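Local coordinates for thiamine-phosphate synthase (Pyrococcus furiosus, PDB 1XI3), which probably condenses a thiazole phosphate with a hydroxymethylpyrimidine diphosphate to form thiamine phosphate, releasing diphosphate in a magnesium-dependent reaction of thiamine biosynthesis, at residues Glu28-Val32 and Ile58-Leu62; Leu72-Arg78 and Val85-Gln91; Ile110-Tyr116 and Ala129-Gly135; Ala176-Lys181 and Ile209-Leu214. Numbering follows the deposited sequence.

Overall arrangement
The chain folds into a TIM barrel of eight parallel strands, and the four contacts follow one another in series, none nesting or crossing. Contact 1 comes first, laying helix 28-37 beside helix 52-68 outside the barrel and closing a loop that contains strand 42-45. Contact 2 pairs strands 72-76 and 89-92 across helix 79-85; Phe73 and Val85 touch the 58-62 segment of contact 1. Contact 3 does the same for strands 110-115 and 131-135 across helix 118-127, and meets contact 2 where strands 89-92 and 110-115 are neighbours. Contact 4 brings the C-terminal helix 199-214 against helix 176-180, closing a loop that holds strand 186-189 and touching none of the others.

Contact 1: residues Glu28-Val32 and Ile58-Leu62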
loop_
_atom_site.group_PDB
_atom_site.type_symbol
_atom_site.label_atom_id
_atom_site.label_comp_id
_atom_site.label_asym_id
_atom_site.label_seq_id
_atom_site.Cartn_x
_atom_site.Cartn_y
_atom_site.Cartn_z
ATOM N N GLU A 28 -4.333 15.989 9.351
ATOM C CA GLU A 28 -5.492 15.529 8.588
ATOM C C GLU A 28 -6.795 15.574 9.384
ATOM O O GLU A 28 -7.811 16.076 8.893
ATOM C CB GLU A 28 -5.253 14.108 8.094
ATOM C CG GLU A 28 -4.234 13.959 6.963
ATOM C CD GLU A 28 -2.869 13.488 7.398
ATOM O OE1 GLU A 28 -2.655 13.258 8.601
ATOM O OE2 GLU A 28 -1.992 13.352 6.492
ATOM N N VAL A 29 -6.767 15.053 10.619
ATOM C CA VAL A 29 -8.017 14.886 11.352
ATOM C C VAL A 29 -8.633 16.233 11.691
ATOM O O VAL A 29 -9.840 16.445 11.472
ATOM C CB VAL A 29 -7.852 13.989 12.589
ATOM C CG1 VAL A 29 -9.163 13.914 13.367
ATOM C CG2 VAL A 29 -7.429 12.578 12.155
ATOM N N GLU A 30 -7.808 17.134 12.216
ATOM C CA GLU A 30 -8.256 18.491 12.560
ATOM C C GLU A 30 -8.790 19.240 11.358
ATOM O O GLU A 30 -9.857 19.848 11.429
ATOM C CB GLU A 30 -7.090 19.309 13.103
ATOM N N SER A 31 -8.039 19.189 10.261
ATOM C CA SER A 31 -8.381 19.968 9.064
ATOM C C SER A 31 -9.603 19.403 8.325
ATOM O O SER A 31 -10.464 20.146 7.827
ATOM C CB SER A 31 -7.151 20.123 8.153
ATOM O OG SER A 31 -6.807 18.902 7.564
ATOM N N VAL A 32 -9.720 18.086 8.277
ATOM C CA VAL A 32 -10.881 17.464 7.651
ATOM C C VAL A 32 -12.180 17.795 8.415
ATOM O O VAL A 32 -13.211 18.101 7.799
ATOM C CB VAL A 32 -10.711 15.943 7.502
ATOM C CG1 VAL A 32 -12.005 15.308 7.157
ATOM C CG2 VAL A 32 -9.656 15.651 6.423
ATOM N N ILE A 58 -5.502 6.794 10.824
ATOM C CA ILE A 58 -6.052 8.087 10.372
ATOM C C ILE A 58 -7.272 7.838 9.452
ATOM O O ILE A 58 -8.311 8.535 9.514
ATOM C CB ILE A 58 -4.959 8.931 9.694
ATOM C CG1 ILE A 58 -3.867 9.284 10.717
ATOM C CG2 ILE A 58 -5.583 10.211 9.073
ATOM C CD1 ILE A 58 -2.724 10.025 10.114
ATOM N N GLY A 59 -7.142 6.853 8.583
ATOM C CA GLY A 59 -8.219 6.531 7.665
ATOM C C GLY A 59 -9.515 6.150 8.373
ATOM O O GLY A 59 -10.613 6.489 7.933
ATOM N N LYS A 60 -9.374 5.382 9.454
ATOM C CA LYS A 60 -10.538 4.959 10.205
ATOM C C LYS A 60 -11.243 6.199 10.777
ATOM O O LYS A 60 -12.481 6.309 10.711
ATOM C CB LYS A 60 -10.124 3.990 11.296
ATOM C CG LYS A 60 -9.676 2.636 10.781
ATOM C CD LYS A 60 -10.803 1.660 10.744
ATOM N N THR A 61 -10.462 7.119 11.327
ATOM C CA THR A 61 -11.033 8.354 11.875
ATOM C C THR A 61 -11.725 9.195 10.798
ATOM O O THR A 61 -12.832 9.670 10.970
ATOM C CB THR A 61 -9.969 9.183 12.606
ATOM O OG1 THR A 61 -9.442 8.397 13.688
ATOM C CG2 THR A 61 -10.606 10.469 13.182
ATOM N N LEU A 62 -11.055 9.392 9.660
ATOM C CA LEU A 62 -11.659 10.146 8.565
ATOM C C LEU A 62 -12.878 9.444 7.957
ATOM O O LEU A 62 -13.800 10.093 7.495
ATOM C CB LEU A 62 -10.618 10.450 7.462
ATOM C CG LEU A 62 -9.374 11.235 7.917
ATOM C CD1 LEU A 62 -8.545 11.550 6.691
ATOM C CD2 LEU A 62 -9.687 12.523 8.668
#
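Glu28 opens the segment on the first turn of helix 28-37, its CB directed toward helix 52-68. Its OE1 lies 3.6 Å from Ile58 CD1, a van der Waals contact with a methyl; the charge of the carboxylate is met by Arg23, which forms a salt bridge with OE2. The backbone O of Glu28 rests 4.0 Å from Leu62 CD2. Val29 follows and has the largest buried area of residues 28-32: CG1 packs 3.7 Å from Thr61 CG2, CG2 approaches Ile58 CG2 at 4.3 Å and Leu62 CD2 at 4.2 Å, and its CA is 3.9 Å from the same Leu62 CD2. One helical turn past Glu28, Val32 places CB 3.8 Å from Leu62 CD2, so this leucine methyl is shared by Glu28, Val29 and Val32. The contact contains no hydrogen bond between the segments and buries 280 Å² in all. The segment axes approach to 10.2 Å and run nearly parallel, at 17°, with Val29 and Leu62 the nearest CA pair at 6.6 Å. Beneath them, Val32 touches Ile43 of strand 42-45, and Ile58 and Leu62 touch Met45 of the same strand. Two near-parallel helices packed side by side over strand 42-45, which lies between them in the chain, are characteristic of the outer layer of a TIM barrel, here the consecutive helices 28-37 and 52-68.

Contact 2: residues Leu72-Arg78 and Val85-Gln91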
loop_
_atom_site.group_PDB
_atom_site.type_symbol
_atom_site.label_atom_id
_atom_site.label_comp_id
_atom_site.label_asym_id
_atom_site.label_seq_id
_atom_site.Cartn_x
_atom_site.Cartn_y
_atom_site.Cartn_z
ATOM N N LEU A 72 -18.440 11.725 0.841
ATOM C CA LEU A 72 -17.645 10.657 0.271
ATOM C C LEU A 72 -16.188 10.732 0.788
ATOM O O LEU A 72 -15.649 11.814 1.068
ATOM C CB LEU A 72 -17.659 10.751 -1.240
ATOM C CG LEU A 72 -18.992 10.390 -1.933
ATOM C CD1 LEU A 72 -18.889 10.448 -3.453
ATOM C CD2 LEU A 72 -19.510 9.030 -1.438
ATOM N N PHE A 73 -15.580 9.542 0.886
ATOM C CA PHE A 73 -14.205 9.379 1.367
ATOM C C PHE A 73 -13.374 8.534 0.411
ATOM O O PHE A 73 -13.703 7.367 0.125
ATOM C CB PHE A 73 -14.190 8.734 2.743
ATOM C CG PHE A 73 -12.841 8.620 3.349
ATOM C CD1 PHE A 73 -11.931 9.674 3.270
ATOM C CD2 PHE A 73 -12.454 7.466 3.998
ATOM C CE1 PHE A 73 -10.635 9.531 3.809
ATOM C CE2 PHE A 73 -11.125 7.368 4.588
ATOM C CZ PHE A 73 -10.276 8.422 4.480
ATOM N N PHE A 74 -12.283 9.147 -0.084
ATOM C CA PHE A 74 -11.361 8.499 -0.994
ATOM C C PHE A 74 -10.001 8.465 -0.391
ATOM O O PHE A 74 -9.634 9.350 0.377
ATOM C CB PHE A 74 -11.265 9.335 -2.301
ATOM C CG PHE A 74 -12.553 9.363 -3.034
ATOM C CD1 PHE A 74 -12.938 8.280 -3.819
ATOM C CD2 PHE A 74 -13.455 10.412 -2.837
ATOM C CE1 PHE A 74 -14.196 8.292 -4.449
ATOM C CE2 PHE A 74 -14.681 10.423 -3.483
ATOM C CZ PHE A 74 -15.048 9.358 -4.256
ATOM N N VAL A 75 -9.235 7.441 -0.767
ATOM C CA VAL A 75 -7.816 7.366 -0.442
ATOM C C VAL A 75 -6.994 7.494 -1.733
ATOM O O VAL A 75 -7.287 6.819 -2.711
ATOM C CB VAL A 75 -7.469 6.040 0.285
ATOM C CG1 VAL A 75 -5.984 5.976 0.604
ATOM C CG2 VAL A 75 -8.293 5.933 1.562
ATOM N N ASP A 76 -5.955 8.339 -1.703
ATOM C CA ASP A 76 -5.037 8.452 -2.849
ATOM C C ASP A 76 -4.147 7.206 -2.905
ATOM O O ASP A 76 -3.576 6.831 -1.869
ATOM C CB ASP A 76 -4.158 9.674 -2.738
ATOM C CG ASP A 76 -3.355 9.903 -3.998
ATOM O OD1 ASP A 76 -2.147 10.097 -3.866
ATOM O OD2 ASP A 76 -3.942 9.840 -5.086
ATOM N N ASP A 77 -4.099 6.558 -4.086
ATOM C CA ASP A 77 -3.157 5.447 -4.394
ATOM C C ASP A 77 -3.558 4.142 -3.728
ATOM O O ASP A 77 -3.879 3.154 -4.406
ATOM C CB ASP A 77 -1.743 5.920 -3.962
ATOM C CG ASP A 77 -0.599 4.952 -4.257
ATOM O OD1 ASP A 77 0.576 5.417 -4.064
ATOM O OD2 ASP A 77 -0.789 3.786 -4.612
ATOM N N ARG A 78 -3.555 4.143 -2.404
ATOM C CA ARG A 78 -3.477 2.909 -1.615
ATOM C C ARG A 78 -4.799 2.157 -1.500
ATOM O O ARG A 78 -5.640 2.467 -0.640
ATOM C CB ARG A 78 -2.860 3.214 -0.197
ATOM C CG ARG A 78 -1.435 3.723 -0.256
ATOM C CD ARG A 78 -0.490 2.558 -0.607
ATOM N NE ARG A 78 -0.492 1.586 0.462
ATOM C CZ ARG A 78 0.299 1.659 1.535
ATOM N NH1 ARG A 78 1.178 2.613 1.659
ATOM N NH2 ARG A 78 0.186 0.770 2.480
ATOM N N VAL A 85 -10.155 0.595 5.610
ATOM C CA VAL A 85 -10.984 1.628 6.294
ATOM C C VAL A 85 -12.396 1.798 5.701
ATOM O O VAL A 85 -13.173 2.664 6.157
ATOM C CB VAL A 85 -10.244 2.971 6.395
ATOM C CG1 VAL A 85 -8.853 2.767 6.960
ATOM C CG2 VAL A 85 -10.248 3.718 5.069
ATOM N N ASP A 86 -12.763 0.939 4.741
ATOM C CA ASP A 86 -14.049 0.987 4.062
ATOM C C ASP A 86 -14.324 2.331 3.442
ATOM O O ASP A 86 -15.419 2.873 3.463
ATOM C CB ASP A 86 -15.185 0.590 5.006
ATOM C CG ASP A 86 -16.424 0.102 4.275
ATOM O OD1 ASP A 86 -17.518 0.100 4.918
ATOM O OD2 ASP A 86 -16.348 -0.258 3.067
ATOM N N ALA A 87 -13.302 2.884 2.804
ATOM C CA ALA A 87 -13.506 4.087 2.032
ATOM C C ALA A 87 -14.442 3.849 0.877
ATOM O O ALA A 87 -14.617 2.697 0.415
ATOM C CB ALA A 87 -12.157 4.592 1.512
ATOM N N ASP A 88 -15.045 4.924 0.384
ATOM C CA ASP A 88 -15.899 4.851 -0.774
ATOM C C ASP A 88 -15.112 4.538 -2.051
ATOM O O ASP A 88 -15.649 3.913 -2.966
ATOM C CB ASP A 88 -16.695 6.115 -0.931
ATOM C CG ASP A 88 -17.589 6.380 0.295
ATOM O OD1 ASP A 88 -18.480 5.532 0.571
ATOM O OD2 ASP A 88 -17.374 7.366 0.974
ATOM N N GLY A 89 -13.847 4.990 -2.097
ATOM C CA GLY A 89 -13.066 4.806 -3.313
ATOM C C GLY A 89 -11.606 5.084 -3.150
ATOM O O GLY A 89 -11.106 5.373 -2.060
ATOM N N VAL A 90 -10.921 4.992 -4.283
ATOM C CA VAL A 90 -9.478 5.227 -4.356
ATOM C C VAL A 90 -9.216 6.087 -5.607
ATOM O O VAL A 90 -9.915 5.955 -6.615
ATOM C CB VAL A 90 -8.692 3.895 -4.445
ATOM C CG1 VAL A 90 -9.116 3.092 -5.690
ATOM C CG2 VAL A 90 -7.199 4.127 -4.376
ATOM N N GLN A 91 -8.250 6.982 -5.501
ATOM C CA GLN A 91 -7.790 7.794 -6.633
ATOM C C GLN A 91 -6.496 7.171 -7.158
ATOM O O GLN A 91 -5.580 6.896 -6.364
ATOM C CB GLN A 91 -7.506 9.233 -6.171
ATOM C CG GLN A 91 -7.087 10.161 -7.297
ATOM C CD GLN A 91 -8.241 10.539 -8.130
ATOM O OE1 GLN A 91 -9.403 10.483 -7.670
ATOM N NE2 GLN A 91 -7.970 10.929 -9.387
#
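Among the shortest bonds, Asp88 OD2 accepts a hydrogen bond from Phe73 N at 2.8 Å and also forms a salt bridge with Arg63, while Asp88 N returns a weak bond to Phe73 O, likewise 2.8 Å. Parallel pairing then runs on through Gly89 N to Phe73 O (3.3 Å), Val75 N to Gly89 O (3.1 Å), Gln91 N to Val75 O (3.0 Å) and Asp77 N to Gln91 O, the shortest at 2.7 Å. Gly89 leaves room for the Phe74 ring, since a CB there would clash with Phe74 CE1. Outside these bonds, Phe73 CE2 meets Val85 CG2 and Phe73 CD2 meets Ala87 CB, both at 3.8 Å, and Val75 CG2 packs on Ala87 CB at 4.1 Å. Asp76, the last residue of the strand, and Asp77, just after it, are predicted to bind the pyrimidine substrate and Mg(2+) respectively; Asp77 is hydrogen-bonded to Thr52 of the second subunit. The two strands and helix 79-85 form a beta-alpha-beta unit of the barrel. Strand 42-45 pairs with the other edge of 72-76, helix 52-68 covers Phe73, and Ala82 of helix 79-85 covers Val75 and Ala87.

Contact 3: residues Ile110-Tyr116 and Ala129-Gly135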
loop_
_atom_site.group_PDB
_atom_site.type_symbol
_atom_site.label_atom_id
_atom_site.label_comp_id
_atom_site.label_asym_id
_atom_site.label_seq_id
_atom_site.Cartn_x
_atom_site.Cartn_y
_atom_site.Cartn_z
ATOM N N ILE A 110 -15.195 2.857 -5.669
ATOM C CA ILE A 110 -15.275 3.852 -6.721
ATOM C C ILE A 110 -13.849 4.181 -7.114
ATOM O O ILE A 110 -13.016 4.417 -6.264
ATOM C CB ILE A 110 -15.966 5.112 -6.211
ATOM C CG1 ILE A 110 -17.406 4.792 -5.788
ATOM C CG2 ILE A 110 -15.923 6.203 -7.250
ATOM C CD1 ILE A 110 -18.081 5.860 -5.044
ATOM N N ILE A 111 -13.593 4.209 -8.413
ATOM C CA ILE A 111 -12.274 4.496 -8.947
ATOM C C ILE A 111 -12.226 5.897 -9.565
ATOM O O ILE A 111 -12.922 6.196 -10.539
ATOM C CB ILE A 111 -11.881 3.493 -10.030
ATOM C CG1 ILE A 111 -11.954 2.042 -9.514
ATOM C CG2 ILE A 111 -10.481 3.840 -10.602
ATOM C CD1 ILE A 111 -11.112 1.660 -8.373
ATOM N N GLY A 112 -11.389 6.747 -9.004
ATOM C CA GLY A 112 -11.066 7.997 -9.624
ATOM C C GLY A 112 -9.736 7.836 -10.330
ATOM O O GLY A 112 -8.835 7.197 -9.792
ATOM N N ALA A 113 -9.612 8.457 -11.499
ATOM C CA ALA A 113 -8.371 8.452 -12.263
ATOM C C ALA A 113 -7.792 9.853 -12.408
ATOM O O ALA A 113 -8.488 10.767 -12.887
ATOM C CB ALA A 113 -8.636 7.835 -13.630
ATOM N N SER A 114 -6.508 10.017 -12.063
ATOM C CA SER A 114 -5.794 11.278 -12.216
ATOM C C SER A 114 -5.268 11.321 -13.646
ATOM O O SER A 114 -4.506 10.427 -14.046
ATOM C CB SER A 114 -4.630 11.406 -11.235
ATOM O OG SER A 114 -5.066 11.487 -9.880
ATOM N N VAL A 115 -5.707 12.303 -14.407
ATOM C CA VAL A 115 -5.407 12.363 -15.861
ATOM C C VAL A 115 -4.884 13.745 -16.200
ATOM O O VAL A 115 -5.343 14.747 -15.664
ATOM C CB VAL A 115 -6.606 12.003 -16.721
ATOM C CG1 VAL A 115 -7.082 10.566 -16.392
ATOM C CG2 VAL A 115 -7.726 13.020 -16.584
ATOM N N TYR A 116 -3.928 13.792 -17.130
ATOM C CA TYR A 116 -3.190 15.023 -17.434
ATOM C C TYR A 116 -3.168 15.338 -18.952
ATOM O O TYR A 116 -2.337 16.190 -19.439
ATOM C CB TYR A 116 -1.770 14.891 -16.923
ATOM C CG TYR A 116 -1.656 14.617 -15.422
ATOM C CD1 TYR A 116 -1.503 15.669 -14.517
ATOM C CD2 TYR A 116 -1.728 13.317 -14.923
ATOM C CE1 TYR A 116 -1.412 15.442 -13.171
ATOM C CE2 TYR A 116 -1.630 13.076 -13.550
ATOM C CZ TYR A 116 -1.481 14.153 -12.688
ATOM O OH TYR A 116 -1.376 13.972 -11.312
ATOM N N ALA A 129 -12.840 3.822 -15.159
ATOM C CA ALA A 129 -12.827 4.816 -14.105
ATOM C C ALA A 129 -14.245 5.309 -13.886
ATOM O O ALA A 129 -15.019 5.457 -14.845
ATOM C CB ALA A 129 -11.932 5.967 -14.457
ATOM N N ASP A 130 -14.584 5.576 -12.623
ATOM C CA ASP A 130 -15.880 6.163 -12.297
ATOM C C ASP A 130 -15.917 7.675 -12.396
ATOM O O ASP A 130 -16.959 8.248 -12.704
ATOM C CB ASP A 130 -16.288 5.712 -10.884
ATOM C CG ASP A 130 -16.493 4.225 -10.817
ATOM O OD1 ASP A 130 -15.747 3.517 -10.128
ATOM O OD2 ASP A 130 -17.423 3.743 -11.508
ATOM N N TYR A 131 -14.791 8.331 -12.122
ATOM C CA TYR A 131 -14.657 9.757 -12.361
ATOM C C TYR A 131 -13.221 10.070 -12.658
ATOM O O TYR A 131 -12.335 9.233 -12.477
ATOM C CB TYR A 131 -15.171 10.617 -11.169
ATOM C CG TYR A 131 -14.290 10.553 -9.939
ATOM C CD1 TYR A 131 -14.415 9.507 -8.997
ATOM C CD2 TYR A 131 -13.299 11.499 -9.723
ATOM C CE1 TYR A 131 -13.579 9.438 -7.873
ATOM C CE2 TYR A 131 -12.461 11.430 -8.608
ATOM C CZ TYR A 131 -12.591 10.389 -7.697
ATOM O OH TYR A 131 -11.720 10.344 -6.626
ATOM N N LEU A 132 -13.020 11.281 -13.155
ATOM C CA LEU A 132 -11.690 11.766 -13.499
ATOM C C LEU A 132 -11.335 12.926 -12.618
ATOM O O LEU A 132 -12.158 13.816 -12.358
ATOM C CB LEU A 132 -11.622 12.278 -14.956
ATOM C CG LEU A 132 -12.019 11.276 -16.020
ATOM C CD1 LEU A 132 -11.821 11.911 -17.402
ATOM C CD2 LEU A 132 -11.207 10.023 -15.907
ATOM N N GLY A 133 -10.072 12.940 -12.186
ATOM C CA GLY A 133 -9.426 14.135 -11.659
ATOM C C GLY A 133 -8.569 14.709 -12.790
ATOM O O GLY A 133 -7.488 14.221 -13.018
ATOM N N ALA A 134 -9.073 15.749 -13.448
ATOM C CA ALA A 134 -8.395 16.330 -14.650
ATOM C C ALA A 134 -7.628 17.557 -14.257
ATOM O O ALA A 134 -8.189 18.519 -13.728
ATOM C CB ALA A 134 -9.409 16.653 -15.732
ATOM N N GLY A 135 -6.299 17.540 -14.457
ATOM C CA GLY A 135 -5.483 18.674 -14.123
ATOM C C GLY A 135 -4.075 18.531 -14.703
ATOM O O GLY A 135 -3.844 17.647 -15.486
#
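Tyr131 adopts chi1 near +71° (p), which folds its ring back across strand 110-115 until one face lies over Gly112: the CA stands 3.5 Å from the ring centroid, 19° off the normal, a CH-pi contact. A CB at Gly112 would collide with Tyr131 CZ, so the bare backbone lets the ring lie this close. Ile110, with chi1 m, sets CG2 at the ring edge, 4.0 Å from Tyr131 CD1. The Tyr131 hydroxyl continues inward to a hydrogen bond with Tyr18. Asp130, with chi1 near -64° (m), swings OD1 to the backbone N of Ile111 at 2.8 Å, while Asp130 N bonds to Ile111 O at 2.7 Å, so both backbone polar groups of Ile111 are held where the pairing begins. Regular parallel bonds follow, among them Gly133 N to Ala113 O at 2.8 Å and Val115 N to Gly133 O at 3.0 Å. On the face of Ala113 and Val115, the m rotamer of Val115 brings CG1 4.2 Å from Leu132 CD2 and CG2 4.1 Å from Ala134 CB. Ser114, predicted to bind the pyrimidine substrate, is hydrogen-bonded through OG to Gln91. Helix 118-127 connects the two strands as a beta-alpha-beta crossover; its Ala124 packs on Ala113 and Val115, its Ala121 on Leu132, while strand 89-92 pairs with the other edge of 110-115.

Contact 4: residues Ala176-Lys181 and Ile209-Leu214; sequences AREVLK and IVEEVL
Leu180, Arg177 and Val213 bury the most surface where two alpha-helical segments, 176-180 and 209-214, cross at -40° with axes 9.9 Å apart; the nearest CA pair is Arg177 and Val213, 6.7 Å. Backbone bonds run i to i+4 (Leu180 N to Ala176 O 2.8 Å, Val213 N to Ile209 O 3.0 Å). Leu180 (chi1 m, chi2 t) is a knob in a hole of Ile209, Val210, Val213 and Leu214: CD1 lies 3.9 Å from Ile209 CG2, CB 3.7 Å from Val213 CG1, and CD2 4.0 Å from Leu214 CD2. Arg177 (chi1 m, chi2 t, chi3 t, chi4 near 80°) lays CG 3.7 Å from Val213 CG2, its guanidinium face over Ile209 CG2, and ends in an exposed salt bridge, NH2 to Glu212 OE1 at 2.7 Å. Val213 (chi1 t) turns CG1 to Leu180 and CG2 to Arg177. This knobs-into-holes contact joins neighbouring outer TIM-barrel helices over strand 186-189, where Ile187 touches Ala176, Leu180 and Val210; helix 150-160 flanks Val179.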
loop_
_atom_site.group_PDB
_atom_site.type_symbol
_atom_site.label_atom_id
_atom_site.label_comp_id
_atom_site.label_asym_id
_atom_site.label_seq_id
_atom_site.Cartn_x
_atom_site.Cartn_y
_atom_site.Cartn_z
ATOM N N ALA A 176 -12.007 29.876 -9.367
ATOM C CA ALA A 176 -12.994 28.803 -9.288
ATOM C C ALA A 176 -14.178 28.956 -10.238
ATOM O O ALA A 176 -14.568 27.992 -10.883
ATOM C CB ALA A 176 -13.449 28.603 -7.856
ATOM N N ARG A 177 -14.752 30.163 -10.397
ATOM C CA ARG A 177 -15.865 30.313 -11.371
ATOM C C ARG A 177 -15.464 29.974 -12.791
ATOM O O ARG A 177 -16.184 29.267 -13.476
ATOM C CB ARG A 177 -16.470 31.733 -11.365
ATOM C CG ARG A 177 -17.314 31.994 -10.184
ATOM C CD ARG A 177 -18.201 33.242 -10.377
ATOM N NE ARG A 177 -19.316 33.137 -9.447
ATOM C CZ ARG A 177 -19.220 33.447 -8.165
ATOM N NH1 ARG A 177 -18.080 33.895 -7.674
ATOM N NH2 ARG A 177 -20.262 33.302 -7.363
ATOM N N GLU A 178 -14.306 30.473 -13.251
ATOM C CA GLU A 178 -13.888 30.190 -14.593
ATOM C C GLU A 178 -13.683 28.686 -14.759
ATOM O O GLU A 178 -14.009 28.137 -15.792
ATOM C CB GLU A 178 -12.611 30.936 -14.957
ATOM C CG GLU A 178 -12.403 31.030 -16.471
ATOM N N VAL A 179 -13.124 28.037 -13.736
ATOM C CA VAL A 179 -12.944 26.568 -13.796
ATOM C C VAL A 179 -14.311 25.863 -13.908
ATOM O O VAL A 179 -14.538 25.010 -14.776
ATOM C CB VAL A 179 -12.139 26.036 -12.580
ATOM C CG1 VAL A 179 -12.094 24.531 -12.574
ATOM C CG2 VAL A 179 -10.694 26.597 -12.590
ATOM N N LEU A 180 -15.230 26.257 -13.043
ATOM C CA LEU A 180 -16.562 25.649 -13.004
ATOM C C LEU A 180 -17.340 25.835 -14.332
ATOM O O LEU A 180 -18.080 24.952 -14.773
ATOM C CB LEU A 180 -17.315 26.214 -11.811
ATOM C CG LEU A 180 -16.839 25.701 -10.446
ATOM C CD1 LEU A 180 -17.207 26.613 -9.303
ATOM C CD2 LEU A 180 -17.386 24.257 -10.190
ATOM N N LYS A 181 -17.106 26.963 -15.010
ATOM C CA LYS A 181 -17.756 27.215 -16.291
ATOM C C LYS A 181 -17.243 26.337 -17.443
ATOM O O LYS A 181 -17.808 26.342 -18.538
ATOM C CB LYS A 181 -17.629 28.700 -16.639
ATOM C CG LYS A 181 -18.498 29.608 -15.807
ATOM C CD LYS A 181 -18.591 31.019 -16.443
ATOM C CE LYS A 181 -17.825 32.037 -15.694
ATOM N NZ LYS A 181 -17.973 33.456 -16.229
ATOM N N ILE A 209 -19.432 29.287 -3.970
ATOM C CA ILE A 209 -19.086 29.496 -5.385
ATOM C C ILE A 209 -19.564 28.323 -6.217
ATOM O O ILE A 209 -20.194 28.480 -7.250
ATOM C CB ILE A 209 -17.568 29.749 -5.599
ATOM C CG1 ILE A 209 -17.127 31.068 -4.928
ATOM C CG2 ILE A 209 -17.233 29.783 -7.090
ATOM C CD1 ILE A 209 -15.614 31.292 -4.929
ATOM N N VAL A 210 -19.253 27.109 -5.771
ATOM C CA VAL A 210 -19.759 25.941 -6.430
ATOM C C VAL A 210 -21.288 25.924 -6.581
ATOM O O VAL A 210 -21.787 25.599 -7.664
ATOM C CB VAL A 210 -19.293 24.655 -5.698
ATOM C CG1 VAL A 210 -19.949 23.455 -6.263
ATOM C CG2 VAL A 210 -17.758 24.520 -5.871
ATOM N N GLU A 211 -22.002 26.239 -5.504
ATOM C CA GLU A 211 -23.469 26.159 -5.532
ATOM C C GLU A 211 -24.022 27.215 -6.504
ATOM O O GLU A 211 -24.934 26.951 -7.286
ATOM C CB GLU A 211 -24.052 26.369 -4.144
ATOM C CG GLU A 211 -23.835 25.189 -3.173
ATOM C CD GLU A 211 -24.485 23.909 -3.620
ATOM O OE1 GLU A 211 -25.518 23.979 -4.324
ATOM O OE2 GLU A 211 -23.970 22.812 -3.276
ATOM N N GLU A 212 -23.444 28.387 -6.417
ATOM C CA GLU A 212 -23.811 29.521 -7.293
ATOM C C GLU A 212 -23.549 29.322 -8.788
ATOM O O GLU A 212 -24.313 29.781 -9.610
ATOM C CB GLU A 212 -23.099 30.755 -6.788
ATOM C CG GLU A 212 -23.740 31.209 -5.484
ATOM C CD GLU A 212 -23.162 32.450 -4.929
ATOM O OE1 GLU A 212 -22.114 32.903 -5.416
ATOM O OE2 GLU A 212 -23.776 32.970 -3.967
ATOM N N VAL A 213 -22.477 28.635 -9.170
ATOM C CA VAL A 213 -22.253 28.394 -10.587
ATOM C C VAL A 213 -23.024 27.194 -11.046
ATOM O O VAL A 213 -23.723 27.266 -12.041
ATOM C CB VAL A 213 -20.745 28.240 -10.933
ATOM C CG1 VAL A 213 -20.562 27.940 -12.427
ATOM C CG2 VAL A 213 -19.993 29.469 -10.535
ATOM N N LEU A 214 -22.915 26.077 -10.310
ATOM C CA LEU A 214 -23.541 24.837 -10.751
ATOM C C LEU A 214 -25.058 24.830 -10.564
ATOM O O LEU A 214 -25.751 24.156 -11.314
ATOM C CB LEU A 214 -22.919 23.629 -10.026
ATOM C CG LEU A 214 -21.413 23.425 -10.286
ATOM C CD1 LEU A 214 -20.976 22.020 -9.833
ATOM C CD2 LEU A 214 -21.060 23.598 -11.720
#